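PDB 3DWC: metallocarboxypeptidase from Trypanosoma cruzi, which probably removes single amino acids from the C-terminal end of peptides with broad specificity, sparing proline, as a metal-dependent carboxypeptidase of the M32 family. Local coordinates for residues V362-E367 with E388-Y393; E184-V189 with E355-L360; P346-I351 with L396-N401; R140-L145 with E156-I161; L232-H237 with T251-T256. One frame throughout, in Å; residues are numbered along the deposited sequence.

Contact 1 (V362-E367 with E388-Y393); sequences VMLRYE and EKMKSY
Segments 362-367 and 388-393, on helices 358-374 and 382-394, form a near-antiparallel pair in the mainly helical M32 fold, with axes 10.2 Å apart at closest approach and 146° between their directions. The polar part converges on one oxygen. Glu-367, extended beyond CG, presents OE2 to two donors: Lys-389, its chain bent at chi4, brings NZ 2.7 Å from Glu-367 OE2 in a salt bridge, meeting it from above the carboxylate plane, while Tyr-393 OH donates to the syn lone pair of OE2 at 2.5 Å. The carboxylate is held further by Arg-179 of helix 168-196, which pairs with OE1; two cationic partners would be expected to keep Glu-367 ionised. The apolar part lies beside this cluster. Leu-364 sets CB against the rim of the Tyr-393 ring and its CD2 branch 3.5 Å from Met-390 SD. Met-363, with CG anti to the backbone N and the chain bent at chi3, makes a CH-pi contact: its CE sits over the centre of the Tyr-393 ring, 3.7 Å from the centroid and 7° off the normal.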
# COMPACT_ATOMS: atom_id res chain seq x y z
N VAL B 362 -24.11 -16.83 17.75
CA VAL B 362 -24.13 -17.21 16.34
C VAL B 362 -25.41 -17.96 16.05
O VAL B 362 -26.09 -17.67 15.06
CB VAL B 362 -22.86 -18.06 15.99
CG1 VAL B 362 -22.96 -18.67 14.59
CG2 VAL B 362 -21.58 -17.19 16.15
N MET B 363 -25.72 -18.95 16.88
CA MET B 363 -26.93 -19.74 16.67
C MET B 363 -28.16 -18.85 16.54
O MET B 363 -28.98 -18.99 15.65
CB MET B 363 -27.18 -20.67 17.84
CG MET B 363 -28.44 -21.46 17.67
SD MET B 363 -28.42 -22.95 18.65
CE MET B 363 -28.60 -22.32 20.30
N LEU B 364 -28.31 -17.94 17.47
CA LEU B 364 -29.44 -17.01 17.40
C LEU B 364 -29.49 -16.14 16.14
O LEU B 364 -30.58 -15.77 15.69
CB LEU B 364 -29.51 -16.18 18.67
CG LEU B 364 -29.04 -14.75 18.86
CD1 LEU B 364 -29.79 -13.70 18.04
CD2 LEU B 364 -29.24 -14.53 20.33
N ARG B 365 -28.34 -15.79 15.58
CA ARG B 365 -28.36 -15.00 14.36
C ARG B 365 -28.74 -15.90 13.20
O ARG B 365 -29.46 -15.47 12.30
CB ARG B 365 -27.05 -14.30 14.11
CG ARG B 365 -26.74 -13.25 15.14
CD ARG B 365 -25.23 -12.93 15.17
NE ARG B 365 -24.94 -11.68 15.89
CZ ARG B 365 -25.11 -11.55 17.21
NH1 ARG B 365 -24.85 -10.41 17.81
NH2 ARG B 365 -25.57 -12.56 17.91
N TYR B 366 -28.28 -17.15 13.22
CA TYR B 366 -28.65 -18.10 12.19
C TYR B 366 -30.21 -18.18 12.09
O TYR B 366 -30.81 -17.96 11.03
CB TYR B 366 -27.99 -19.47 12.44
CG TYR B 366 -28.59 -20.55 11.59
CD1 TYR B 366 -29.35 -21.56 12.15
CD2 TYR B 366 -28.47 -20.50 10.20
CE1 TYR B 366 -29.93 -22.54 11.34
CE2 TYR B 366 -29.04 -21.47 9.40
CZ TYR B 366 -29.77 -22.48 9.98
OH TYR B 366 -30.34 -23.40 9.17
N GLU B 367 -30.84 -18.40 13.24
CA GLU B 367 -32.25 -18.66 13.32
C GLU B 367 -33.10 -17.50 12.81
O GLU B 367 -34.01 -17.69 12.01
CB GLU B 367 -32.60 -19.05 14.77
CG GLU B 367 -32.02 -20.41 15.09
CD GLU B 367 -32.00 -20.79 16.55
OE1 GLU B 367 -31.49 -21.91 16.84
OE2 GLU B 367 -32.49 -20.03 17.41
N GLU B 388 -36.11 -12.84 23.00
CA GLU B 388 -36.56 -14.19 23.34
C GLU B 388 -35.40 -15.18 23.36
O GLU B 388 -35.22 -15.96 24.29
CB GLU B 388 -37.59 -14.69 22.33
CG GLU B 388 -38.98 -14.10 22.48
CD GLU B 388 -39.95 -14.62 21.42
OE1 GLU B 388 -41.19 -14.49 21.62
OE2 GLU B 388 -39.48 -15.14 20.39
N LYS B 389 -34.63 -15.14 22.27
CA LYS B 389 -33.50 -16.03 22.08
C LYS B 389 -32.40 -15.73 23.08
O LYS B 389 -31.79 -16.65 23.61
CB LYS B 389 -33.02 -15.96 20.63
CG LYS B 389 -34.01 -16.68 19.68
CD LYS B 389 -33.74 -16.47 18.19
CE LYS B 389 -34.73 -17.25 17.31
NZ LYS B 389 -34.79 -18.73 17.63
N MET B 390 -32.19 -14.44 23.38
CA MET B 390 -31.12 -14.02 24.30
C MET B 390 -31.39 -14.51 25.73
O MET B 390 -30.48 -15.04 26.39
CB MET B 390 -30.94 -12.49 24.28
CG MET B 390 -30.11 -11.95 23.11
SD MET B 390 -28.36 -12.52 23.05
CE MET B 390 -27.71 -11.88 24.62
N LYS B 391 -32.62 -14.34 26.19
CA LYS B 391 -33.05 -14.88 27.48
C LYS B 391 -32.94 -16.38 27.49
O LYS B 391 -32.51 -16.98 28.47
CB LYS B 391 -34.51 -14.51 27.79
CG LYS B 391 -34.77 -13.02 28.06
CD LYS B 391 -36.24 -12.61 27.80
CE LYS B 391 -37.21 -13.20 28.82
NZ LYS B 391 -38.65 -12.77 28.61
N SER B 392 -33.35 -17.01 26.40
CA SER B 392 -33.43 -18.46 26.36
C SER B 392 -32.06 -19.13 26.34
O SER B 392 -31.83 -20.13 27.03
CB SER B 392 -34.22 -18.88 25.13
OG SER B 392 -34.42 -20.27 25.17
N TYR B 393 -31.17 -18.61 25.50
CA TYR B 393 -29.87 -19.21 25.29
C TYR B 393 -28.83 -18.74 26.30
O TYR B 393 -28.07 -19.56 26.81
CB TYR B 393 -29.38 -18.92 23.87
CG TYR B 393 -30.29 -19.47 22.77
CD1 TYR B 393 -31.08 -20.59 22.99
CD2 TYR B 393 -30.31 -18.90 21.52
CE1 TYR B 393 -31.90 -21.10 21.97
CE2 TYR B 393 -31.12 -19.42 20.49
CZ TYR B 393 -31.91 -20.51 20.73
OH TYR B 393 -32.73 -21.03 19.73

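Contact 2 (E184-V189 with E355-L360); sequences ELLKEV and ELCYPL
A buried leucine-rich seam joins helix 168-196 to residues 355-360, which lead into helix 358-374. No hydrogen bond crosses it, and the contact is made by branch tips. Leu-356, with CG anti to the backbone N (chi1 -170°), divides its two methyls between neighbours one turn apart on the facing helix. Leu-356 CD1 meets Leu-185 CD2 at 4.0 Å, and Leu-356 CD2 runs tip to tip into Val-189, 3.8 Å from its CG2 and almost as near to CB and CG1, so that this methyl sits against the whole isopropyl group. Leu-186 branches in the same way, towards Cys-357 and Leu-360. Leu-186 CD1 lies 3.9 Å from Cys-357 SG, the thiol sulfur being nearly equidistant from both methyls, and Leu-186 CD2 reaches Leu-360 CD1 at 3.7 Å as the two leucines cross obliquely. Leu-182, one turn before Leu-186, also touches both Leu-356 and Leu-360. Beyond Leu-186 and Leu-360, Leu-394 of helix 382-394 extends the apolar cluster, while helix 490-501 packs on Leu-356 through Leu-496 and on Val-189 through Tyr-500.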
# COMPACT_ATOMS: atom_id res chain seq x y z
N GLU B 184 -28.07 -25.64 28.17
CA GLU B 184 -27.89 -26.28 29.47
C GLU B 184 -26.42 -26.48 29.89
O GLU B 184 -26.10 -26.49 31.09
CB GLU B 184 -28.66 -27.59 29.54
CG GLU B 184 -30.16 -27.36 29.70
CD GLU B 184 -30.52 -26.67 31.03
OE1 GLU B 184 -29.78 -26.88 32.04
OE2 GLU B 184 -31.54 -25.94 31.07
N LEU B 185 -25.53 -26.60 28.93
CA LEU B 185 -24.11 -26.75 29.26
C LEU B 185 -23.61 -25.45 29.87
O LEU B 185 -22.85 -25.49 30.83
CB LEU B 185 -23.29 -27.08 28.02
CG LEU B 185 -21.76 -27.21 28.20
CD1 LEU B 185 -21.46 -28.18 29.32
CD2 LEU B 185 -21.09 -27.66 26.94
N LEU B 186 -24.05 -24.33 29.29
CA LEU B 186 -23.65 -23.03 29.79
C LEU B 186 -24.10 -22.88 31.26
O LEU B 186 -23.30 -22.51 32.15
CB LEU B 186 -24.21 -21.91 28.90
CG LEU B 186 -24.05 -20.48 29.46
CD1 LEU B 186 -22.56 -20.15 29.87
CD2 LEU B 186 -24.56 -19.45 28.46
N LYS B 187 -25.36 -23.21 31.52
CA LYS B 187 -25.92 -23.09 32.85
C LYS B 187 -25.21 -23.99 33.83
O LYS B 187 -24.98 -23.60 34.96
CB LYS B 187 -27.39 -23.44 32.83
CG LYS B 187 -28.31 -22.50 32.05
CD LYS B 187 -29.76 -22.72 32.54
CE LYS B 187 -30.90 -22.25 31.58
NZ LYS B 187 -30.53 -21.46 30.34
N GLU B 188 -24.84 -25.20 33.41
CA GLU B 188 -24.11 -26.13 34.25
C GLU B 188 -22.72 -25.60 34.61
O GLU B 188 -22.28 -25.72 35.73
CB GLU B 188 -23.95 -27.46 33.54
CG GLU B 188 -23.27 -28.52 34.39
CD GLU B 188 -23.21 -29.89 33.76
OE1 GLU B 188 -23.14 -30.86 34.53
OE2 GLU B 188 -23.25 -30.01 32.51
N VAL B 189 -22.06 -25.01 33.62
CA VAL B 189 -20.70 -24.47 33.78
C VAL B 189 -20.73 -23.30 34.74
O VAL B 189 -19.95 -23.25 35.67
CB VAL B 189 -20.09 -24.10 32.44
CG1 VAL B 189 -18.76 -23.35 32.64
CG2 VAL B 189 -19.87 -25.36 31.63
N GLU B 355 -15.35 -18.41 24.78
CA GLU B 355 -15.39 -19.52 23.85
C GLU B 355 -16.72 -20.27 23.95
O GLU B 355 -17.24 -20.81 22.96
CB GLU B 355 -14.18 -20.46 24.12
CG GLU B 355 -14.11 -21.66 23.19
CD GLU B 355 -12.97 -22.55 23.51
OE1 GLU B 355 -12.42 -22.44 24.62
OE2 GLU B 355 -12.59 -23.35 22.64
N LEU B 356 -17.29 -20.33 25.14
CA LEU B 356 -18.49 -21.13 25.37
C LEU B 356 -19.78 -20.42 24.94
O LEU B 356 -20.67 -21.04 24.37
CB LEU B 356 -18.55 -21.57 26.85
CG LEU B 356 -19.58 -22.61 27.31
CD1 LEU B 356 -19.42 -24.00 26.68
CD2 LEU B 356 -19.54 -22.75 28.82
N CYS B 357 -19.85 -19.11 25.20
CA CYS B 357 -21.06 -18.33 24.94
C CYS B 357 -21.20 -17.95 23.50
O CYS B 357 -22.30 -17.82 22.98
CB CYS B 357 -21.05 -17.04 25.76
SG CYS B 357 -21.23 -17.35 27.52
N TYR B 358 -20.06 -17.74 22.88
CA TYR B 358 -19.99 -17.30 21.49
C TYR B 358 -20.96 -18.04 20.51
O TYR B 358 -21.75 -17.39 19.82
CB TYR B 358 -18.54 -17.35 21.03
CG TYR B 358 -18.29 -16.51 19.82
CD1 TYR B 358 -17.66 -15.28 19.93
CD2 TYR B 358 -18.76 -16.90 18.58
CE1 TYR B 358 -17.46 -14.49 18.82
CE2 TYR B 358 -18.55 -16.13 17.48
CZ TYR B 358 -17.90 -14.94 17.61
OH TYR B 358 -17.71 -14.19 16.49
N PRO B 359 -20.92 -19.37 20.45
CA PRO B 359 -21.83 -20.08 19.54
C PRO B 359 -23.33 -19.79 19.78
O PRO B 359 -24.12 -19.90 18.85
CB PRO B 359 -21.55 -21.54 19.85
CG PRO B 359 -20.91 -21.56 21.17
CD PRO B 359 -20.07 -20.33 21.16
N LEU B 360 -23.71 -19.49 21.02
CA LEU B 360 -25.08 -19.12 21.31
C LEU B 360 -25.47 -17.80 20.59
O LEU B 360 -26.58 -17.70 20.06
CB LEU B 360 -25.29 -19.07 22.81
CG LEU B 360 -25.20 -20.46 23.43
CD1 LEU B 360 -25.07 -20.40 24.95
CD2 LEU B 360 -26.39 -21.33 22.99

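Contact 3 (P346-I351 with L396-N401); sequences PGLIRI and LETLGN
Asn-401 N is gripped by one backbone hydrogen bond, 2.6 Å from Thr-398 O, which closes a type II beta turn over residues 398-401. Gly-400 occupies the positive-phi position of that turn (phi 90°). The side-chain amide of Asn-401 is engaged separately, its ND2 donating to Glu-404 OE1. The turn belongs to the loop after helix 382-394, which lies at the surface beside the loop leading into helix 358-374. Segments 346-351 and 396-401 meet by apolar contacts without a hydrogen bond between them, although Gln-408, farther along the second loop, ties Leu-348 O and Arg-350 N. Leu-348 reaches across with its branched end. Leu-348 CD2 touches Thr-398 CG2 at 3.7 Å as the two side chains slide past each other in opposite directions, and also Leu-396 CB at 3.9 Å; Leu-348 CD1 comes 4.0 Å from Asn-401 ND2. Leu-396, its CG anti to the carbonyl carbon (chi1 -62°), returns the contact by laying CD1 against the main chain, 3.5 Å from Gly-347 CA.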
# COMPACT_ATOMS: atom_id res chain seq x y z
N PRO B 346 -21.42 -14.77 30.56
CA PRO B 346 -22.31 -14.38 29.48
C PRO B 346 -22.55 -12.89 29.45
O PRO B 346 -22.58 -12.26 30.47
CB PRO B 346 -23.59 -15.11 29.81
CG PRO B 346 -23.15 -16.24 30.62
CD PRO B 346 -22.06 -15.71 31.47
N GLY B 347 -22.71 -12.36 28.25
CA GLY B 347 -22.97 -10.95 28.05
C GLY B 347 -23.77 -10.74 26.77
O GLY B 347 -24.19 -11.67 26.11
N LEU B 348 -23.94 -9.48 26.41
CA LEU B 348 -24.85 -9.10 25.35
C LEU B 348 -24.19 -8.95 24.02
O LEU B 348 -24.86 -9.02 22.99
CB LEU B 348 -25.50 -7.74 25.71
CG LEU B 348 -26.52 -7.76 26.84
CD1 LEU B 348 -27.19 -6.36 27.05
CD2 LEU B 348 -27.57 -8.83 26.58
N ILE B 349 -22.88 -8.70 24.02
CA ILE B 349 -22.16 -8.38 22.80
C ILE B 349 -21.37 -9.62 22.26
O ILE B 349 -20.41 -10.03 22.85
CB ILE B 349 -21.18 -7.19 23.01
CG1 ILE B 349 -21.89 -5.95 23.64
CG2 ILE B 349 -20.50 -6.82 21.67
CD1 ILE B 349 -23.07 -5.43 22.88
N ARG B 350 -21.82 -10.14 21.14
CA ARG B 350 -21.13 -11.17 20.37
C ARG B 350 -19.61 -11.05 20.25
O ARG B 350 -18.92 -12.03 20.51
CB ARG B 350 -21.74 -11.30 18.96
CG ARG B 350 -21.15 -12.47 18.15
CD ARG B 350 -21.54 -12.48 16.72
NE ARG B 350 -21.15 -11.23 16.08
CZ ARG B 350 -19.98 -11.01 15.48
NH1 ARG B 350 -19.06 -11.98 15.40
NH2 ARG B 350 -19.72 -9.82 14.97
N ILE B 351 -19.06 -9.89 19.87
CA ILE B 351 -17.57 -9.81 19.67
C ILE B 351 -16.79 -9.89 20.99
O ILE B 351 -15.57 -10.13 21.01
CB ILE B 351 -17.09 -8.56 18.86
CG1 ILE B 351 -17.59 -7.26 19.50
CG2 ILE B 351 -17.55 -8.62 17.45
CD1 ILE B 351 -16.95 -6.03 18.87
N LEU B 396 -30.09 -13.64 29.37
CA LEU B 396 -30.05 -12.18 29.43
C LEU B 396 -31.11 -11.53 28.57
O LEU B 396 -31.42 -12.03 27.49
CB LEU B 396 -28.68 -11.69 28.98
CG LEU B 396 -27.49 -12.15 29.82
CD1 LEU B 396 -26.23 -11.61 29.18
CD2 LEU B 396 -27.62 -11.67 31.29
N GLU B 397 -31.65 -10.41 29.07
CA GLU B 397 -32.67 -9.61 28.38
C GLU B 397 -32.08 -8.46 27.58
O GLU B 397 -31.13 -7.82 28.02
CB GLU B 397 -33.63 -8.97 29.38
CG GLU B 397 -34.50 -9.93 30.16
CD GLU B 397 -35.64 -9.23 30.88
OE1 GLU B 397 -36.41 -9.94 31.56
OE2 GLU B 397 -35.77 -7.98 30.74
N THR B 398 -32.72 -8.17 26.44
CA THR B 398 -32.40 -7.02 25.59
C THR B 398 -33.60 -6.12 25.27
O THR B 398 -33.43 -5.10 24.59
CB THR B 398 -31.82 -7.49 24.23
OG1 THR B 398 -32.81 -8.24 23.52
CG2 THR B 398 -30.56 -8.34 24.43
N LEU B 399 -34.80 -6.48 25.73
CA LEU B 399 -36.01 -5.69 25.44
C LEU B 399 -35.75 -4.24 25.80
O LEU B 399 -35.38 -3.93 26.94
CB LEU B 399 -37.26 -6.21 26.18
CG LEU B 399 -38.62 -5.69 25.67
CD1 LEU B 399 -39.66 -6.80 25.64
CD2 LEU B 399 -39.14 -4.51 26.50
N GLY B 400 -35.85 -3.37 24.79
CA GLY B 400 -35.65 -1.92 24.95
C GLY B 400 -34.22 -1.49 24.75
O GLY B 400 -33.93 -0.31 24.73
N ASN B 401 -33.32 -2.47 24.60
CA ASN B 401 -31.88 -2.22 24.40
C ASN B 401 -31.42 -2.78 23.06
O ASN B 401 -30.64 -3.73 22.99
CB ASN B 401 -31.05 -2.86 25.53
CG ASN B 401 -29.61 -2.40 25.51
OD1 ASN B 401 -29.16 -1.76 24.57
ND2 ASN B 401 -28.87 -2.74 26.57

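Contact 4 (R140-L145 with E156-I161); sequences REEGKL and EALVDI
Glu-142 places CG anti to its backbone N (chi1 -170°) and runs extended from there, while Leu-158 turns CG anti to its carbonyl carbon (chi1 -71°); with these torsions the two side chains cross at about a right angle. Leu-158 CD2 presses on the aliphatic part of the glutamate, 3.6 Å from Glu-142 CG and hardly farther from its carboxylate carbon. Ile-161 adds a looser touch, its CD1 being 4.1 Å from Glu-142 OE2. The charged end is satisfied elsewhere: Arg-146 makes a salt bridge with OE2 and Lys-105 with OE1, so the methyl groups meet the stem and flank of a carboxylate fixed by two cations. Gly-143 is the point of closest backbone approach. Leu-158 CG lies 4.0 Å from Gly-143 CA, and Ala-157 CB rests on the helix backbone, 3.3 Å from Gly-143 O. With small residues facing each other, the axes of segments 140-145 and 156-161 come within 8.2 Å at an angle of 81°, nearly perpendicular. These segments belong to helix 125-147 and the short helix 154-162 that follows it in the chain. Helix 99-122 flanks them through Phe-101, which touches Glu-142, and helix 358-374 reaches Leu-158 through Met-373.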
# COMPACT_ATOMS: atom_id res chain seq x y z
N ARG B 140 -33.77 -11.36 0.18
CA ARG B 140 -34.71 -12.36 -0.34
C ARG B 140 -34.66 -12.41 -1.85
O ARG B 140 -34.76 -13.48 -2.46
CB ARG B 140 -36.15 -12.06 0.08
CG ARG B 140 -36.47 -12.26 1.57
CD ARG B 140 -37.83 -11.65 1.91
NE ARG B 140 -38.15 -11.74 3.34
CZ ARG B 140 -39.22 -11.20 3.91
NH1 ARG B 140 -39.44 -11.35 5.22
NH2 ARG B 140 -40.08 -10.49 3.18
N GLU B 141 -34.51 -11.23 -2.46
CA GLU B 141 -34.41 -11.11 -3.91
C GLU B 141 -33.06 -11.63 -4.37
O GLU B 141 -32.96 -12.30 -5.40
CB GLU B 141 -34.58 -9.65 -4.36
CG GLU B 141 -34.62 -9.48 -5.89
CD GLU B 141 -34.84 -8.04 -6.33
OE1 GLU B 141 -34.67 -7.13 -5.49
OE2 GLU B 141 -35.16 -7.84 -7.52
N GLU B 142 -32.03 -11.30 -3.60
CA GLU B 142 -30.69 -11.81 -3.87
C GLU B 142 -30.65 -13.35 -3.87
O GLU B 142 -30.19 -13.95 -4.83
CB GLU B 142 -29.66 -11.24 -2.89
CG GLU B 142 -28.22 -11.57 -3.30
CD GLU B 142 -27.16 -10.80 -2.52
OE1 GLU B 142 -27.51 -9.89 -1.75
OE2 GLU B 142 -25.96 -11.13 -2.68
N GLY B 143 -31.18 -13.96 -2.81
CA GLY B 143 -31.25 -15.43 -2.72
C GLY B 143 -31.82 -16.07 -3.97
O GLY B 143 -31.26 -17.04 -4.51
N LYS B 144 -32.95 -15.54 -4.44
CA LYS B 144 -33.58 -16.09 -5.63
C LYS B 144 -32.67 -16.03 -6.87
O LYS B 144 -32.56 -17.01 -7.63
CB LYS B 144 -34.91 -15.39 -5.90
CG LYS B 144 -36.04 -15.88 -5.01
CD LYS B 144 -37.37 -15.24 -5.40
CE LYS B 144 -38.47 -15.51 -4.37
NZ LYS B 144 -38.08 -15.08 -2.98
N LEU B 145 -32.03 -14.89 -7.08
CA LEU B 145 -31.10 -14.70 -8.20
C LEU B 145 -29.94 -15.69 -8.12
O LEU B 145 -29.64 -16.37 -9.09
CB LEU B 145 -30.56 -13.25 -8.20
CG LEU B 145 -31.29 -12.15 -9.01
CD1 LEU B 145 -32.68 -12.58 -9.51
CD2 LEU B 145 -31.36 -10.85 -8.20
N GLU B 156 -30.10 -20.68 1.42
CA GLU B 156 -29.06 -21.60 1.00
C GLU B 156 -28.17 -21.00 -0.10
O GLU B 156 -26.95 -21.14 -0.06
CB GLU B 156 -29.65 -22.93 0.55
CG GLU B 156 -28.57 -23.95 0.29
CD GLU B 156 -29.10 -25.34 0.06
OE1 GLU B 156 -28.56 -26.01 -0.85
OE2 GLU B 156 -30.01 -25.77 0.81
N ALA B 157 -28.78 -20.35 -1.08
CA ALA B 157 -28.03 -19.68 -2.16
C ALA B 157 -27.10 -18.62 -1.57
O ALA B 157 -25.98 -18.41 -2.07
CB ALA B 157 -29.00 -19.08 -3.21
N LEU B 158 -27.53 -17.99 -0.48
CA LEU B 158 -26.73 -16.95 0.16
C LEU B 158 -25.60 -17.55 1.03
O LEU B 158 -24.46 -17.11 0.97
CB LEU B 158 -27.60 -15.99 0.96
CG LEU B 158 -28.50 -15.02 0.13
CD1 LEU B 158 -29.56 -14.40 1.02
CD2 LEU B 158 -27.69 -13.92 -0.56
N VAL B 159 -25.93 -18.56 1.83
CA VAL B 159 -24.91 -19.22 2.66
C VAL B 159 -23.79 -19.79 1.76
O VAL B 159 -22.62 -19.75 2.12
CB VAL B 159 -25.51 -20.30 3.56
CG1 VAL B 159 -24.41 -21.12 4.24
CG2 VAL B 159 -26.47 -19.64 4.61
N ASP B 160 -24.19 -20.28 0.60
CA ASP B 160 -23.28 -20.80 -0.41
C ASP B 160 -22.20 -19.81 -0.85
O ASP B 160 -21.16 -20.24 -1.28
CB ASP B 160 -24.07 -21.27 -1.64
CG ASP B 160 -23.21 -22.02 -2.66
OD1 ASP B 160 -22.86 -23.20 -2.41
OD2 ASP B 160 -22.88 -21.43 -3.71
N ILE B 161 -22.46 -18.51 -0.74
CA ILE B 161 -21.46 -17.50 -1.07
C ILE B 161 -20.19 -17.72 -0.23
O ILE B 161 -19.05 -17.68 -0.74
CB ILE B 161 -22.00 -16.04 -0.84
CG1 ILE B 161 -23.19 -15.74 -1.72
CG2 ILE B 161 -20.90 -14.98 -1.11
CD1 ILE B 161 -23.92 -14.39 -1.37

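Contact 5 (L232-H237 with T251-T256); sequences LDVSAH and TKYTET
Tyr-253 and Leu-232 reach toward each other tip to tip, the phenol OH of Tyr-253 ending 3.9 Å from Leu-232 CD2. Val-234 crosses the same ring obliquely, its CG2 3.9 Å from Tyr-253 CE1, so two residues of the strand meet the outer part of the tyrosine. Lys-252, bent at chi2 and chi3, runs along the main chain beyond the strand, with CB 3.4 Å from Ser-235 O. The backbones pair in parallel at Val-234 and Thr-251. Asp-233 O accepts from Thr-251 N at 3.2 Å, with the donor in the carbonyl plane, and Ser-235 N donates to Thr-251 O at 3.1 Å, from above the carbonyl plane of Thr-251; Val-234 CA adds a CA-H...O contact to the same oxygen. The side chain of Thr-251 lies about 7 Å from that of Glu-268, the predicted proton donor/acceptor of the HExxH helix 259-276. The pairing is that of neighbouring parallel strands, here 230-234 and 246-251 of the small mixed sheet beside the metal-bearing helix.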
# COMPACT_ATOMS: atom_id res chain seq x y z
N LEU B 232 3.26 -7.69 10.40
CA LEU B 232 2.33 -7.28 11.48
C LEU B 232 2.27 -5.75 11.62
O LEU B 232 3.28 -5.12 11.73
CB LEU B 232 2.73 -7.88 12.85
CG LEU B 232 1.98 -7.43 14.11
CD1 LEU B 232 0.54 -7.90 14.09
CD2 LEU B 232 2.64 -7.83 15.45
N ASP B 233 1.09 -5.16 11.68
CA ASP B 233 0.95 -3.69 11.86
C ASP B 233 -0.26 -3.40 12.74
O ASP B 233 -0.81 -4.32 13.31
CB ASP B 233 0.78 -3.01 10.49
CG ASP B 233 2.02 -3.10 9.65
OD1 ASP B 233 3.02 -2.41 9.98
OD2 ASP B 233 2.03 -3.89 8.68
N VAL B 234 -0.69 -2.13 12.81
CA VAL B 234 -1.81 -1.68 13.66
C VAL B 234 -3.01 -1.16 12.81
O VAL B 234 -2.82 -0.47 11.81
CB VAL B 234 -1.30 -0.63 14.64
CG1 VAL B 234 -2.44 0.03 15.42
CG2 VAL B 234 -0.28 -1.25 15.59
N SER B 235 -4.22 -1.61 13.13
CA SER B 235 -5.46 -1.02 12.62
C SER B 235 -6.52 -0.98 13.72
O SER B 235 -6.32 -1.56 14.78
CB SER B 235 -6.02 -1.72 11.38
OG SER B 235 -6.47 -3.06 11.64
N ALA B 236 -7.59 -0.21 13.48
CA ALA B 236 -8.73 -0.11 14.37
C ALA B 236 -9.43 -1.47 14.55
O ALA B 236 -9.89 -1.79 15.64
CB ALA B 236 -9.73 0.98 13.85
N HIS B 237 -9.51 -2.28 13.50
CA HIS B 237 -10.06 -3.65 13.63
C HIS B 237 -9.02 -4.68 13.18
O HIS B 237 -8.52 -4.59 12.07
CB HIS B 237 -11.37 -3.78 12.82
CG HIS B 237 -12.34 -2.64 13.05
ND1 HIS B 237 -12.57 -1.65 12.10
CD2 HIS B 237 -13.09 -2.30 14.12
CE1 HIS B 237 -13.43 -0.77 12.58
NE2 HIS B 237 -13.77 -1.14 13.80
N THR B 251 -3.45 -5.63 14.45
CA THR B 251 -3.97 -5.70 15.79
C THR B 251 -4.01 -4.29 16.34
O THR B 251 -3.71 -3.32 15.67
CB THR B 251 -3.10 -6.60 16.71
OG1 THR B 251 -3.79 -6.84 17.93
CG2 THR B 251 -1.74 -5.91 17.03
N LYS B 252 -4.35 -4.19 17.59
CA LYS B 252 -4.56 -2.90 18.21
C LYS B 252 -4.22 -3.12 19.68
O LYS B 252 -4.50 -4.18 20.20
CB LYS B 252 -6.01 -2.55 18.04
CG LYS B 252 -6.39 -1.13 18.37
CD LYS B 252 -7.73 -1.09 19.11
CE LYS B 252 -8.88 -1.76 18.31
NZ LYS B 252 -10.22 -1.78 19.07
N TYR B 253 -3.57 -2.14 20.29
CA TYR B 253 -3.10 -2.27 21.65
C TYR B 253 -3.71 -1.22 22.58
O TYR B 253 -3.90 -0.07 22.20
CB TYR B 253 -1.59 -2.14 21.70
CG TYR B 253 -0.83 -3.08 20.80
CD1 TYR B 253 -0.31 -2.64 19.60
CD2 TYR B 253 -0.64 -4.38 21.15
CE1 TYR B 253 0.37 -3.46 18.78
CE2 TYR B 253 0.04 -5.25 20.32
CZ TYR B 253 0.55 -4.77 19.13
OH TYR B 253 1.24 -5.60 18.28
N THR B 254 -4.02 -1.67 23.80
CA THR B 254 -4.36 -0.84 24.93
C THR B 254 -3.40 -1.22 26.07
O THR B 254 -3.07 -2.41 26.25
CB THR B 254 -5.84 -1.07 25.36
OG1 THR B 254 -6.10 -0.41 26.60
CG2 THR B 254 -6.16 -2.55 25.54
N GLU B 255 -2.91 -0.21 26.78
CA GLU B 255 -2.04 -0.42 27.95
C GLU B 255 -2.73 -1.17 29.07
O GLU B 255 -2.06 -1.83 29.86
CB GLU B 255 -1.52 0.91 28.53
CG GLU B 255 -0.29 1.42 27.86
CD GLU B 255 0.44 2.48 28.70
OE1 GLU B 255 1.70 2.51 28.58
OE2 GLU B 255 -0.23 3.21 29.51
N THR B 256 -4.05 -1.07 29.15
CA THR B 256 -4.79 -1.64 30.30
C THR B 256 -4.83 -3.16 30.34
O THR B 256 -4.94 -3.77 31.41
CB THR B 256 -6.25 -1.07 30.37
OG1 THR B 256 -7.01 -1.55 29.27
CG2 THR B 256 -6.26 0.47 30.34

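From the N terminus, contact 4 closes first, a short loop between helices 125-147 and 154-162. Helix 168-196 then opens contact 2, whose long loop holds contact 5 nested within it, the parallel pairing in the small sheet just before helix 259-276. Contact 3 opens at 346-351, before contact 2 closes at 355-360, so these two cross; contact 1 is nested inside the loop of contact 3. Contacts 1, 2 and 3 touch one another: helix 358-374 serves both 1 and 2, and Met-390 of contact 1 meets Leu-348 of contact 3. Contacts 4 and 5 lie on opposite sides of the chain's centre, with centres about 35 Å apart.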